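Local coordinates for Mn transporter subunit (Synechocystis sp. PCC 6803, PDB 3UJP), which binds manganese and probably delivers it, as the periplasmic solute-binding component, to an ABC-type manganese transporter, at residues A[64-70]-A[91-95]; A[83-89]-A[105-111]; A[182-186]-A[295-300]; A[245-249]-A[270-274]. The contacts are given in a common frame with arbitrary orientation. Residue numbers count along the deposited sequence, not the author numbering.

Interaction 1. Residues A[64-70]-A[91-95]. With MN (manganese (II) ion), chain D; ZN (zinc ion), chain E.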
loop_
_atom_site.group_PDB
_atom_site.type_symbol
_atom_site.label_atom_id
_atom_site.label_comp_id
_atom_site.label_asym_id
_atom_site.label_seq_id
_atom_site.Cartn_x
_atom_site.Cartn_y
_atom_site.Cartn_z
ATOM N N GLU A 64 2.667 18.234 -16.150
ATOM C CA GLU A 64 2.501 18.142 -17.591
ATOM C C GLU A 64 2.931 16.756 -18.065
ATOM O O GLU A 64 4.107 16.436 -18.053
ATOM C CB GLU A 64 3.259 19.270 -18.308
ATOM C CG GLU A 64 3.913 18.865 -19.631
ATOM C CD GLU A 64 2.919 18.763 -20.773
ATOM O OE1 GLU A 64 3.344 18.763 -21.956
ATOM O OE2 GLU A 64 1.711 18.692 -20.481
ATOM N N ILE A 65 1.951 15.946 -18.467
ATOM C CA ILE A 65 2.138 14.531 -18.816
ATOM C C ILE A 65 2.627 14.298 -20.226
ATOM O O ILE A 65 3.018 13.188 -20.542
ATOM C CB ILE A 65 0.799 13.709 -18.706
ATOM C CG1 ILE A 65 -0.288 14.332 -19.590
ATOM C CG2 ILE A 65 0.306 13.608 -17.268
ATOM C CD1 ILE A 65 -1.333 13.349 -20.035
ATOM N N HIS A 66 2.555 15.323 -21.073
ATOM C CA HIS A 66 2.805 15.194 -22.514
ATOM C C HIS A 66 4.299 15.301 -22.851
ATOM O O HIS A 66 4.772 14.671 -23.800
ATOM C CB HIS A 66 2.095 16.306 -23.281
ATOM C CG HIS A 66 0.641 16.068 -23.549
ATOM N ND1 HIS A 66 0.190 15.490 -24.712
ATOM C CD2 HIS A 66 -0.458 16.401 -22.835
ATOM C CE1 HIS A 66 -1.133 15.451 -24.693
ATOM N NE2 HIS A 66 -1.550 15.988 -23.564
ATOM N N GLY A 67 5.038 16.118 -22.100
ATOM C CA GLY A 67 6.445 16.327 -22.388
ATOM C C GLY A 67 7.304 16.180 -21.160
ATOM O O GLY A 67 8.357 16.805 -21.052
ATOM N N TYR A 68 6.838 15.340 -20.239
ATOM C CA TYR A 68 7.494 15.126 -18.955
ATOM C C TYR A 68 8.896 14.649 -19.244
ATOM O O TYR A 68 9.158 14.054 -20.299
ATOM C CB TYR A 68 6.704 14.097 -18.119
ATOM C CG TYR A 68 7.324 13.678 -16.789
ATOM C CD1 TYR A 68 7.420 14.573 -15.726
ATOM C CD2 TYR A 68 7.780 12.372 -16.586
ATOM C CE1 TYR A 68 7.975 14.183 -14.505
ATOM C CE2 TYR A 68 8.337 11.980 -15.375
ATOM C CZ TYR A 68 8.439 12.891 -14.340
ATOM O OH TYR A 68 8.991 12.520 -13.129
ATOM N N GLU A 69 9.807 14.939 -18.327
ATOM C CA GLU A 69 11.173 14.472 -18.452
ATOM C C GLU A 69 11.497 13.558 -17.295
ATOM O O GLU A 69 11.785 14.023 -16.194
ATOM C CB GLU A 69 12.146 15.645 -18.464
ATOM C CG GLU A 69 13.490 15.337 -19.107
ATOM C CD GLU A 69 13.375 15.259 -20.615
ATOM O OE1 GLU A 69 13.807 14.224 -21.195
ATOM O OE2 GLU A 69 12.840 16.240 -21.203
ATOM N N PRO A 70 11.473 12.245 -17.551
ATOM C CA PRO A 70 11.723 11.202 -16.543
ATOM C C PRO A 70 13.069 11.346 -15.798
ATOM O O PRO A 70 14.127 11.232 -16.429
ATOM C CB PRO A 70 11.718 9.900 -17.361
ATOM C CG PRO A 70 11.083 10.249 -18.664
ATOM C CD PRO A 70 11.319 11.696 -18.907
ATOM N N LEU A 91 0.553 10.111 -26.374
ATOM C CA LEU A 91 0.202 11.027 -25.302
ATOM C C LEU A 91 1.478 11.353 -24.576
ATOM O O LEU A 91 1.932 12.499 -24.534
ATOM C CB LEU A 91 -0.807 10.410 -24.320
ATOM C CG LEU A 91 -1.153 11.307 -23.133
ATOM C CD1 LEU A 91 -2.101 12.378 -23.568
ATOM C CD2 LEU A 91 -1.748 10.512 -22.015
ATOM N N GLU A 92 2.053 10.321 -23.985
ATOM C CA GLU A 92 3.318 10.475 -23.308
ATOM C C GLU A 92 4.418 10.431 -24.390
ATOM O O GLU A 92 4.786 9.372 -24.885
ATOM C CB GLU A 92 3.448 9.381 -22.240
ATOM C CG GLU A 92 2.950 8.011 -22.706
ATOM C CD GLU A 92 1.507 7.704 -22.334
ATOM O OE1 GLU A 92 1.090 8.053 -21.220
ATOM O OE2 GLU A 92 0.802 7.075 -23.145
ATOM N N ARG A 93 4.902 11.592 -24.799
ATOM C CA ARG A 93 5.825 11.655 -25.917
ATOM C C ARG A 93 7.150 11.042 -25.541
ATOM O O ARG A 93 7.925 10.629 -26.418
ATOM C CB ARG A 93 6.006 13.098 -26.376
ATOM C CG ARG A 93 5.201 13.414 -27.623
ATOM C CD ARG A 93 5.286 14.868 -28.051
ATOM N NE ARG A 93 4.565 15.794 -27.173
ATOM C CZ ARG A 93 5.158 16.706 -26.407
ATOM N NH1 ARG A 93 6.482 16.808 -26.403
ATOM N NH2 ARG A 93 4.437 17.516 -25.640
ATOM N N TRP A 94 7.389 10.970 -24.230
ATOM C CA TRP A 94 8.673 10.544 -23.657
ATOM C C TRP A 94 8.763 9.036 -23.432
ATOM O O TRP A 94 9.816 8.514 -23.073
ATOM C CB TRP A 94 8.910 11.250 -22.318
ATOM C CG TRP A 94 7.720 11.176 -21.418
ATOM C CD1 TRP A 94 6.695 12.078 -21.333
ATOM C CD2 TRP A 94 7.395 10.123 -20.493
ATOM N NE1 TRP A 94 5.761 11.659 -20.410
ATOM C CE2 TRP A 94 6.167 10.463 -19.881
ATOM C CE3 TRP A 94 8.031 8.937 -20.111
ATOM C CZ2 TRP A 94 5.575 9.668 -18.916
ATOM C CZ3 TRP A 94 7.429 8.146 -19.149
ATOM C CH2 TRP A 94 6.223 8.513 -18.566
ATOM N N PHE A 95 7.652 8.345 -23.645
ATOM C CA PHE A 95 7.566 6.948 -23.290
ATOM C C PHE A 95 8.494 6.104 -24.146
ATOM O O PHE A 95 9.381 5.450 -23.609
ATOM C CB PHE A 95 6.128 6.444 -23.375
ATOM C CG PHE A 95 5.922 5.165 -22.657
ATOM C CD1 PHE A 95 5.962 5.127 -21.266
ATOM C CD2 PHE A 95 5.742 3.985 -23.355
ATOM C CE1 PHE A 95 5.799 3.939 -20.581
ATOM C CE2 PHE A 95 5.581 2.788 -22.683
ATOM C CZ PHE A 95 5.609 2.765 -21.287
HETATM MN MN MN D . -3.311 16.963 -22.742
HETATM ZN ZN ZN E . 13.555 13.277 -22.813
#
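Two hydrogen bonds clip the loops together, both accepted by backbone carbonyls of adjacent residues in 64-70. The indole W94 NE1 donates to I65 O (3.1 Å, N-H...O angle 156°), and the backbone R93 N donates to H66 O (3.2 Å, 155°). A CA-H...O contact adds to them, H66 CA lying 3.5 Å from L91 O. E64 OE1 and R93 NH2, at 4.0 Å, attract each other only at longer range than a salt bridge; the guanidinium makes its salt bridge with E220. Outward from this polar seam, W94 is the largest contributor to the packing. The edge of the Y68 ring meets the face of its five-membered ring in a T-shaped stack (centroids 5.7 Å apart, planes at 70°), and P70 CG touches W94 CE3 at 3.6 Å. At the other end L91 packs beside the metal ligand, with L91 CD1 3.4 Å from H66 CE1 and L91 CD2 3.5 Å from I65 CD1. The imidazole is thus in contact with leucine while H66 NE2 binds manganese at 2.2 Å; H131, E197 and D272 complete the site. Such paired loops beyond the strand ends form one wall of the interdomain metal site in metal-binding proteins of this family.

Interaction 2. Residues A[83-89]-A[105-111]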
loop_
_atom_site.group_PDB
_atom_site.type_symbol
_atom_site.label_atom_id
_atom_site.label_comp_id
_atom_site.label_asym_id
_atom_site.label_seq_id
_atom_site.Cartn_x
_atom_site.Cartn_y
_atom_site.Cartn_z
ATOM N N LEU A 83 4.987 -4.907 -14.952
ATOM C CA LEU A 83 4.162 -4.546 -16.106
ATOM C C LEU A 83 3.973 -3.037 -16.154
ATOM O O LEU A 83 3.843 -2.395 -15.120
ATOM C CB LEU A 83 2.786 -5.212 -16.052
ATOM C CG LEU A 83 1.764 -4.675 -17.071
ATOM C CD1 LEU A 83 2.270 -4.811 -18.490
ATOM C CD2 LEU A 83 0.432 -5.372 -16.933
ATOM N N ILE A 84 3.953 -2.473 -17.354
ATOM C CA ILE A 84 3.875 -1.026 -17.510
ATOM C C ILE A 84 2.799 -0.667 -18.500
ATOM O O ILE A 84 2.840 -1.048 -19.663
ATOM C CB ILE A 84 5.215 -0.411 -17.958
ATOM C CG1 ILE A 84 6.236 -0.452 -16.809
ATOM C CG2 ILE A 84 5.000 1.015 -18.443
ATOM C CD1 ILE A 84 7.677 -0.543 -17.265
ATOM N N LEU A 85 1.831 0.083 -18.006
ATOM C CA LEU A 85 0.596 0.361 -18.706
ATOM C C LEU A 85 0.611 1.811 -19.103
ATOM O O LEU A 85 0.802 2.681 -18.252
ATOM C CB LEU A 85 -0.567 0.129 -17.745
ATOM C CG LEU A 85 -1.360 -1.156 -17.917
ATOM C CD1 LEU A 85 -0.434 -2.245 -18.362
ATOM C CD2 LEU A 85 -2.036 -1.492 -16.620
ATOM N N TYR A 86 0.415 2.080 -20.387
ATOM C CA TYR A 86 0.427 3.452 -20.838
ATOM C C TYR A 86 -0.709 3.716 -21.817
ATOM O O TYR A 86 -1.270 2.786 -22.390
ATOM C CB TYR A 86 1.796 3.827 -21.417
ATOM C CG TYR A 86 2.143 3.268 -22.790
ATOM C CD1 TYR A 86 2.532 1.945 -22.954
ATOM C CD2 TYR A 86 2.117 4.083 -23.917
ATOM C CE1 TYR A 86 2.874 1.442 -24.203
ATOM C CE2 TYR A 86 2.448 3.590 -25.170
ATOM C CZ TYR A 86 2.826 2.269 -25.307
ATOM O OH TYR A 86 3.155 1.773 -26.550
ATOM N N ASN A 87 -1.039 5.000 -21.982
ATOM C CA ASN A 87 -2.163 5.425 -22.817
ATOM C C ASN A 87 -1.927 5.156 -24.299
ATOM O O ASN A 87 -2.785 4.592 -24.958
ATOM C CB ASN A 87 -2.500 6.910 -22.562
ATOM C CG ASN A 87 -3.716 7.392 -23.340
ATOM O OD1 ASN A 87 -4.697 7.834 -22.755
ATOM N ND2 ASN A 87 -3.650 7.314 -24.662
ATOM N N GLY A 88 -0.776 5.561 -24.832
ATOM C CA GLY A 88 -0.511 5.400 -26.255
ATOM C C GLY A 88 -1.015 6.589 -27.045
ATOM O O GLY A 88 -1.270 7.636 -26.474
ATOM N N MET A 89 -1.171 6.448 -28.353
ATOM C CA MET A 89 -1.625 7.577 -29.165
ATOM C C MET A 89 -0.667 8.784 -29.043
ATOM O O MET A 89 -1.054 9.936 -29.270
ATOM C CB MET A 89 -3.061 7.964 -28.776
ATOM C CG MET A 89 -4.098 6.870 -29.069
ATOM S SD MET A 89 -5.836 7.320 -28.837
ATOM C CE MET A 89 -6.303 7.828 -30.466
ATOM N N VAL A 105 10.133 -6.205 -19.817
ATOM C CA VAL A 105 9.048 -5.896 -18.929
ATOM C C VAL A 105 7.951 -5.604 -19.885
ATOM O O VAL A 105 8.172 -4.944 -20.870
ATOM C CB VAL A 105 9.349 -4.649 -18.187
ATOM C CG1 VAL A 105 8.179 -4.246 -17.390
ATOM C CG2 VAL A 105 10.523 -4.878 -17.311
ATOM N N PRO A 106 6.760 -6.062 -19.611
ATOM C CA PRO A 106 5.686 -5.943 -20.591
ATOM C C PRO A 106 5.135 -4.536 -20.704
ATOM O O PRO A 106 5.283 -3.749 -19.790
ATOM C CB PRO A 106 4.634 -6.893 -20.055
ATOM C CG PRO A 106 5.387 -7.871 -19.288
ATOM C CD PRO A 106 6.575 -7.210 -18.725
ATOM N N SER A 107 4.514 -4.214 -21.826
ATOM C CA SER A 107 3.834 -2.925 -21.918
ATOM C C SER A 107 2.626 -3.039 -22.820
ATOM O O SER A 107 2.702 -3.645 -23.886
ATOM C CB SER A 107 4.768 -1.862 -22.484
ATOM O OG SER A 107 6.054 -2.000 -21.924
ATOM N N VAL A 108 1.507 -2.461 -22.398
ATOM C CA VAL A 108 0.308 -2.488 -23.231
ATOM C C VAL A 108 -0.305 -1.102 -23.285
ATOM O O VAL A 108 -0.095 -0.293 -22.380
ATOM C CB VAL A 108 -0.724 -3.531 -22.733
ATOM C CG1 VAL A 108 0.003 -4.811 -22.260
ATOM C CG2 VAL A 108 -1.577 -2.969 -21.627
ATOM N N VAL A 109 -1.007 -0.803 -24.373
ATOM C CA VAL A 109 -1.655 0.497 -24.493
ATOM C C VAL A 109 -3.163 0.376 -24.205
ATOM O O VAL A 109 -3.907 -0.282 -24.928
ATOM C CB VAL A 109 -1.269 1.296 -25.834
ATOM C CG1 VAL A 109 -0.240 0.559 -26.653
ATOM C CG2 VAL A 109 -2.489 1.664 -26.687
ATOM N N LEU A 110 -3.590 0.988 -23.108
ATOM C CA LEU A 110 -4.974 0.944 -22.679
ATOM C C LEU A 110 -5.882 1.561 -23.725
ATOM O O LEU A 110 -7.108 1.576 -23.582
ATOM C CB LEU A 110 -5.130 1.700 -21.375
ATOM C CG LEU A 110 -4.090 1.351 -20.335
ATOM C CD1 LEU A 110 -4.343 2.154 -19.064
ATOM C CD2 LEU A 110 -4.124 -0.148 -20.081
ATOM N N THR A 111 -5.297 2.059 -24.794
ATOM C CA THR A 111 -6.079 2.842 -25.719
ATOM C C THR A 111 -6.565 2.025 -26.921
ATOM O O THR A 111 -7.429 2.474 -27.670
ATOM C CB THR A 111 -5.309 4.107 -26.107
ATOM O OG1 THR A 111 -6.103 5.251 -25.775
ATOM C CG2 THR A 111 -4.928 4.115 -27.573
#
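Strands 83-86 and 107-109 are the parallel neighbours of a beta-alpha-beta unit, linked through helix 95-100; the second of them is the edge strand of the four-stranded sheet in the N-terminal lobe. Their axes run 5.0 Å apart at 20°. The ladder alternates: I84 N donates to P106 O (3.1 Å), V108 N weakly to I84 O (3.4 Å), Y86 N to V108 O (3.1 Å, nearly straight at 178°) and L110 N to Y86 O (3.0 Å). Y86, with the largest buried area, makes its backbone a double link here and lays its ring over V109 on the face it shares with I84 and S107; Y86 CZ is 3.8 Å from V109 CG1, and F95 stacks on the same ring. T111 comes next, beyond the end of the ladder, where it lies beside N87 and M89; the amide of N87 is held by Y142 of helix 136-153. L83 marks the opposite end, its CD1 reaching P106 CB at 3.5 Å. On the face of L85 and V108 the packing is aliphatic, L85 CG meeting L110 CD2 at 3.7 Å, and helices 39-49 and 136-153 add further side chains there. G88 has phi/psi of 88°/-163°, where a CB would jam against the preceding carbonyl O and clash with V109 CG2; in this loop N87 ND2 donates to G88 O at 3.0 Å.

Interaction 3. Residues A[182-186]-A[295-300]. With ZN (zinc ion), chain N.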
loop_
_atom_site.group_PDB
_atom_site.type_symbol
_atom_site.label_atom_id
_atom_site.label_comp_id
_atom_site.label_asym_id
_atom_site.label_seq_id
_atom_site.Cartn_x
_atom_site.Cartn_y
_atom_site.Cartn_z
ATOM N N ASP A 182 -26.439 16.112 -17.827
ATOM C CA ASP A 182 -25.978 17.370 -17.234
ATOM C C ASP A 182 -25.684 18.449 -18.282
ATOM O O ASP A 182 -25.837 19.640 -18.031
ATOM C CB ASP A 182 -24.711 17.117 -16.418
ATOM C CG ASP A 182 -24.864 17.494 -14.950
ATOM O OD1 ASP A 182 -25.008 18.703 -14.635
ATOM O OD2 ASP A 182 -24.807 16.573 -14.104
ATOM N N LEU A 183 -25.244 18.020 -19.456
ATOM C CA LEU A 183 -24.849 18.933 -20.517
ATOM C C LEU A 183 -26.023 19.183 -21.462
ATOM O O LEU A 183 -25.993 20.124 -22.266
ATOM C CB LEU A 183 -23.669 18.337 -21.294
ATOM C CG LEU A 183 -22.356 18.080 -20.548
ATOM C CD1 LEU A 183 -21.527 17.018 -21.246
ATOM C CD2 LEU A 183 -21.566 19.365 -20.403
ATOM N N GLU A 184 -27.043 18.323 -21.371
ATOM C CA GLU A 184 -28.251 18.464 -22.184
ATOM C C GLU A 184 -29.046 19.698 -21.748
ATOM O O GLU A 184 -29.809 20.268 -22.527
ATOM C CB GLU A 184 -29.104 17.175 -22.179
ATOM C CG GLU A 184 -30.175 17.059 -21.082
ATOM C CD GLU A 184 -30.741 15.629 -20.948
ATOM O OE1 GLU A 184 -29.961 14.662 -20.873
ATOM O OE2 GLU A 184 -31.974 15.458 -20.898
ATOM N N GLN A 185 -28.828 20.121 -20.509
ATOM C CA GLN A 185 -29.439 21.343 -19.988
ATOM C C GLN A 185 -29.160 22.568 -20.853
ATOM O O GLN A 185 -30.052 23.058 -21.534
ATOM C CB GLN A 185 -29.014 21.593 -18.544
ATOM C CG GLN A 185 -29.502 20.498 -17.573
ATOM C CD GLN A 185 -29.104 20.743 -16.110
ATOM O OE1 GLN A 185 -29.031 21.890 -15.647
ATOM N NE2 GLN A 185 -28.838 19.656 -15.376
ATOM N N VAL A 186 -27.933 23.073 -20.815
ATOM C CA VAL A 186 -27.505 24.126 -21.732
ATOM C C VAL A 186 -27.980 23.832 -23.183
ATOM O O VAL A 186 -27.773 22.735 -23.700
ATOM C CB VAL A 186 -25.955 24.342 -21.623
ATOM C CG1 VAL A 186 -25.272 23.092 -21.068
ATOM C CG2 VAL A 186 -25.345 24.769 -22.955
ATOM N N ILE A 295 -18.836 22.861 -16.021
ATOM C CA ILE A 295 -19.067 23.317 -17.390
ATOM C C ILE A 295 -20.517 23.742 -17.536
ATOM O O ILE A 295 -20.811 24.878 -17.919
ATOM C CB ILE A 295 -18.779 22.211 -18.409
ATOM C CG1 ILE A 295 -17.276 22.073 -18.651
ATOM C CG2 ILE A 295 -19.450 22.524 -19.716
ATOM C CD1 ILE A 295 -16.916 20.997 -19.659
ATOM N N THR A 296 -21.421 22.817 -17.216
ATOM C CA THR A 296 -22.853 23.066 -17.314
ATOM C C THR A 296 -23.278 24.393 -16.699
ATOM O O THR A 296 -23.790 25.248 -17.404
ATOM C CB THR A 296 -23.663 21.912 -16.741
ATOM O OG1 THR A 296 -23.730 20.868 -17.720
ATOM C CG2 THR A 296 -25.066 22.355 -16.405
ATOM N N ASN A 297 -23.061 24.548 -15.397
ATOM C CA ASN A 297 -23.425 25.777 -14.702
ATOM C C ASN A 297 -22.566 26.961 -15.135
ATOM O O ASN A 297 -22.849 28.106 -14.785
ATOM C CB ASN A 297 -23.331 25.584 -13.187
ATOM C CG ASN A 297 -21.972 25.963 -12.634
ATOM O OD1 ASN A 297 -21.166 25.098 -12.290
ATOM N ND2 ASN A 297 -21.710 27.261 -12.546
ATOM N N GLY A 298 -21.515 26.674 -15.896
ATOM C CA GLY A 298 -20.616 27.708 -16.376
ATOM C C GLY A 298 -21.229 28.538 -17.486
ATOM O O GLY A 298 -21.157 29.767 -17.467
ATOM N N LEU A 299 -21.834 27.863 -18.459
ATOM C CA LEU A 299 -22.465 28.542 -19.584
ATOM C C LEU A 299 -23.933 28.834 -19.297
ATOM O O LEU A 299 -24.719 29.075 -20.214
ATOM C CB LEU A 299 -22.333 27.704 -20.857
ATOM C CG LEU A 299 -21.139 26.750 -20.920
ATOM C CD1 LEU A 299 -21.543 25.423 -21.544
ATOM C CD2 LEU A 299 -19.987 27.381 -21.689
ATOM N N LEU A 300 -24.299 28.809 -18.019
ATOM C CA LEU A 300 -25.675 29.070 -17.610
ATOM C C LEU A 300 -25.821 30.474 -17.033
ATOM O O LEU A 300 -25.426 30.733 -15.896
ATOM C CB LEU A 300 -26.135 28.031 -16.586
ATOM C CG LEU A 300 -27.109 26.964 -17.093
ATOM C CD1 LEU A 300 -26.695 26.472 -18.472
ATOM C CD2 LEU A 300 -27.198 25.807 -16.111
HETATM ZN ZN ZN N . -31.404 12.994 -21.779
#
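Where helix 158-183, the long helix that joins the two lobes in this family of binding proteins, runs out, it meets the end of helix 284-296 in the C-terminal lobe. T296 is the central side chain. With chi1 at -80° (m), its hydroxyl is directed at the last turn of the long helix, and its CG2 lies 4.1 Å from Q185 OE1. L183, in an mt conformation, sends CD2 to I295 CG2 at 3.9 Å. Further along, V186 takes an off-rotamer chi1 of 23°; V186 CB lies 3.9 Å from L300 CD1, and V186 CG2 4.1 Å from L299 CD1. L299 and L300 also have chi1 between wells, so these side chains are modelled away from the usual rotamers. E184 points away, its OE1 2.4 Å from a zinc ion. One polar link joins the segments: T296 OG1 donates to D182 O over a very short 2.5 Å.

Interaction 4. Residues A[245-249]-A[270-274]. With MN (manganese (II) ion), chain D.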
loop_
_atom_site.group_PDB
_atom_site.type_symbol
_atom_site.label_atom_id
_atom_site.label_comp_id
_atom_site.label_asym_id
_atom_site.label_seq_id
_atom_site.Cartn_x
_atom_site.Cartn_y
_atom_site.Cartn_z
ATOM N N CYS A 245 -9.662 26.689 -18.353
ATOM C CA CYS A 245 -8.323 26.157 -18.587
ATOM C C CYS A 245 -8.250 24.756 -18.004
ATOM O O CYS A 245 -9.268 24.198 -17.578
ATOM C CB CYS A 245 -7.268 27.037 -17.916
ATOM S SG CYS A 245 -5.772 27.243 -18.873
ATOM N N GLU A 246 -7.048 24.183 -17.987
ATOM C CA GLU A 246 -6.838 22.911 -17.312
ATOM C C GLU A 246 -5.713 23.052 -16.332
ATOM O O GLU A 246 -4.908 23.991 -16.411
ATOM C CB GLU A 246 -6.534 21.776 -18.290
ATOM C CG GLU A 246 -7.646 21.496 -19.267
ATOM C CD GLU A 246 -7.705 22.534 -20.340
ATOM O OE1 GLU A 246 -6.651 22.826 -20.927
ATOM O OE2 GLU A 246 -8.794 23.073 -20.585
ATOM N N SER A 247 -5.636 22.083 -15.431
ATOM C CA SER A 247 -4.755 22.197 -14.287
ATOM C C SER A 247 -3.287 21.937 -14.570
ATOM O O SER A 247 -2.482 22.063 -13.674
ATOM C CB SER A 247 -5.230 21.264 -13.175
ATOM O OG SER A 247 -4.988 19.900 -13.493
ATOM N N THR A 248 -2.932 21.575 -15.800
ATOM C CA THR A 248 -1.527 21.244 -16.129
ATOM C C THR A 248 -0.779 22.267 -17.035
ATOM O O THR A 248 0.430 22.128 -17.261
ATOM C CB THR A 248 -1.410 19.812 -16.721
ATOM O OG1 THR A 248 -2.228 19.697 -17.893
ATOM C CG2 THR A 248 -1.880 18.790 -15.716
ATOM N N VAL A 249 -1.499 23.292 -17.516
ATOM C CA VAL A 249 -0.982 24.246 -18.485
ATOM C C VAL A 249 -1.115 25.662 -17.963
ATOM O O VAL A 249 -1.450 25.859 -16.793
ATOM C CB VAL A 249 -1.747 24.137 -19.807
ATOM C CG1 VAL A 249 -1.648 22.723 -20.331
ATOM C CG2 VAL A 249 -3.203 24.509 -19.600
ATOM N N TYR A 270 -10.162 19.365 -15.468
ATOM C CA TYR A 270 -9.087 18.440 -15.200
ATOM C C TYR A 270 -9.028 17.350 -16.259
ATOM O O TYR A 270 -9.976 16.607 -16.384
ATOM C CB TYR A 270 -9.292 17.844 -13.822
ATOM C CG TYR A 270 -8.995 18.816 -12.683
ATOM C CD1 TYR A 270 -9.895 19.826 -12.335
ATOM C CD2 TYR A 270 -7.802 18.728 -11.954
ATOM C CE1 TYR A 270 -9.618 20.709 -11.287
ATOM C CE2 TYR A 270 -7.513 19.613 -10.905
ATOM C CZ TYR A 270 -8.423 20.597 -10.576
ATOM O OH TYR A 270 -8.135 21.467 -9.533
ATOM N N VAL A 271 -7.937 17.240 -17.027
ATOM C CA VAL A 271 -7.830 16.168 -18.025
ATOM C C VAL A 271 -6.645 15.243 -17.875
ATOM O O VAL A 271 -6.791 14.019 -17.874
ATOM C CB VAL A 271 -7.725 16.666 -19.460
ATOM C CG1 VAL A 271 -8.861 16.109 -20.254
ATOM C CG2 VAL A 271 -7.652 18.176 -19.530
ATOM N N ASP A 272 -5.464 15.845 -17.814
ATOM C CA ASP A 272 -4.219 15.100 -17.879
ATOM C C ASP A 272 -3.714 14.739 -16.494
ATOM O O ASP A 272 -2.660 14.122 -16.360
ATOM C CB ASP A 272 -3.180 15.899 -18.661
ATOM C CG ASP A 272 -3.527 16.034 -20.166
ATOM O OD1 ASP A 272 -4.380 15.300 -20.670
ATOM O OD2 ASP A 272 -2.919 16.867 -20.853
ATOM N N SER A 273 -4.467 15.120 -15.469
ATOM C CA SER A 273 -4.088 14.831 -14.090
ATOM C C SER A 273 -5.218 15.173 -13.124
ATOM O O SER A 273 -5.988 16.107 -13.356
ATOM C CB SER A 273 -2.821 15.601 -13.711
ATOM O OG SER A 273 -2.829 15.950 -12.338
ATOM N N LEU A 274 -5.261 14.436 -12.022
ATOM C CA LEU A 274 -6.258 14.583 -10.983
ATOM C C LEU A 274 -5.817 15.586 -9.976
ATOM O O LEU A 274 -4.930 16.359 -10.250
ATOM C CB LEU A 274 -6.461 13.276 -10.248
ATOM C CG LEU A 274 -6.475 11.959 -10.994
ATOM C CD1 LEU A 274 -6.567 10.862 -10.028
ATOM C CD2 LEU A 274 -7.636 11.882 -11.897
HETATM MN MN MN D . -3.311 16.963 -22.742
#
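This is a side-chain contact between the end of strand 242-246 with the turn after it and the loop after the adjacent parallel strand 264-269, on the C-terminal lobe's side of the metal cleft. Residues E246 to V249 form a type I beta turn, and 270-274 passes beside it without regular structure. The closest approaches are van der Waals: E246 CG to V271 CG2 at 3.3 Å, S247 OG to Y270 CD2 at 3.4 Å, and T248 CG2 to S273 CB at 3.9 Å. T248 OG1 comes within 4.0 Å of D272 CB, so the turn borders the metal-bearing residue through its methylene. Polar ends are satisfied largely outside the pair. The carboxylate of E246 accepts from the backbone of E197, itself a manganese ligand, and C245 forms a disulfide with C196, which precedes E197. S273 OG bonds within its own segment, to L274 O at 3.0 Å. Beside D272, which binds manganese through OD2 at 1.9 Å alongside H66, H131 and E197, L274 N bonds to T39 and V271 O weakly to W133. Between these two segments, then, D272 is met only by packing, and the contact supplies shape rather than directional bonding, whereas covalent and polar ties from the strand end and the start of the turn (C245 and E246) run to C196 and E197.

How the interactions relate
Interactions 1 and 4 face each other across the metal cleft, each contributing one manganese ligand, and they touch: H66 NE2 lies 3.2 Å from D272 OD2. Both involve loops beyond strand ends, yet interaction 1 uses directed hydrogen bonds and aromatic stacking where interaction 4 relies on van der Waals contact. Interaction 2 shares the N-terminal lobe with interaction 1; F95 CE2 packs 3.2 Å from Y86 CD1, and backbone ladder bonds dominate. These three are partly buried. Interaction 3 is buried although far from the chain's centre; its nearest atoms are about 8 Å from interaction 4, and it joins helix ends by aliphatic contacts and one very short hydroxyl-to-carbonyl hydrogen bond.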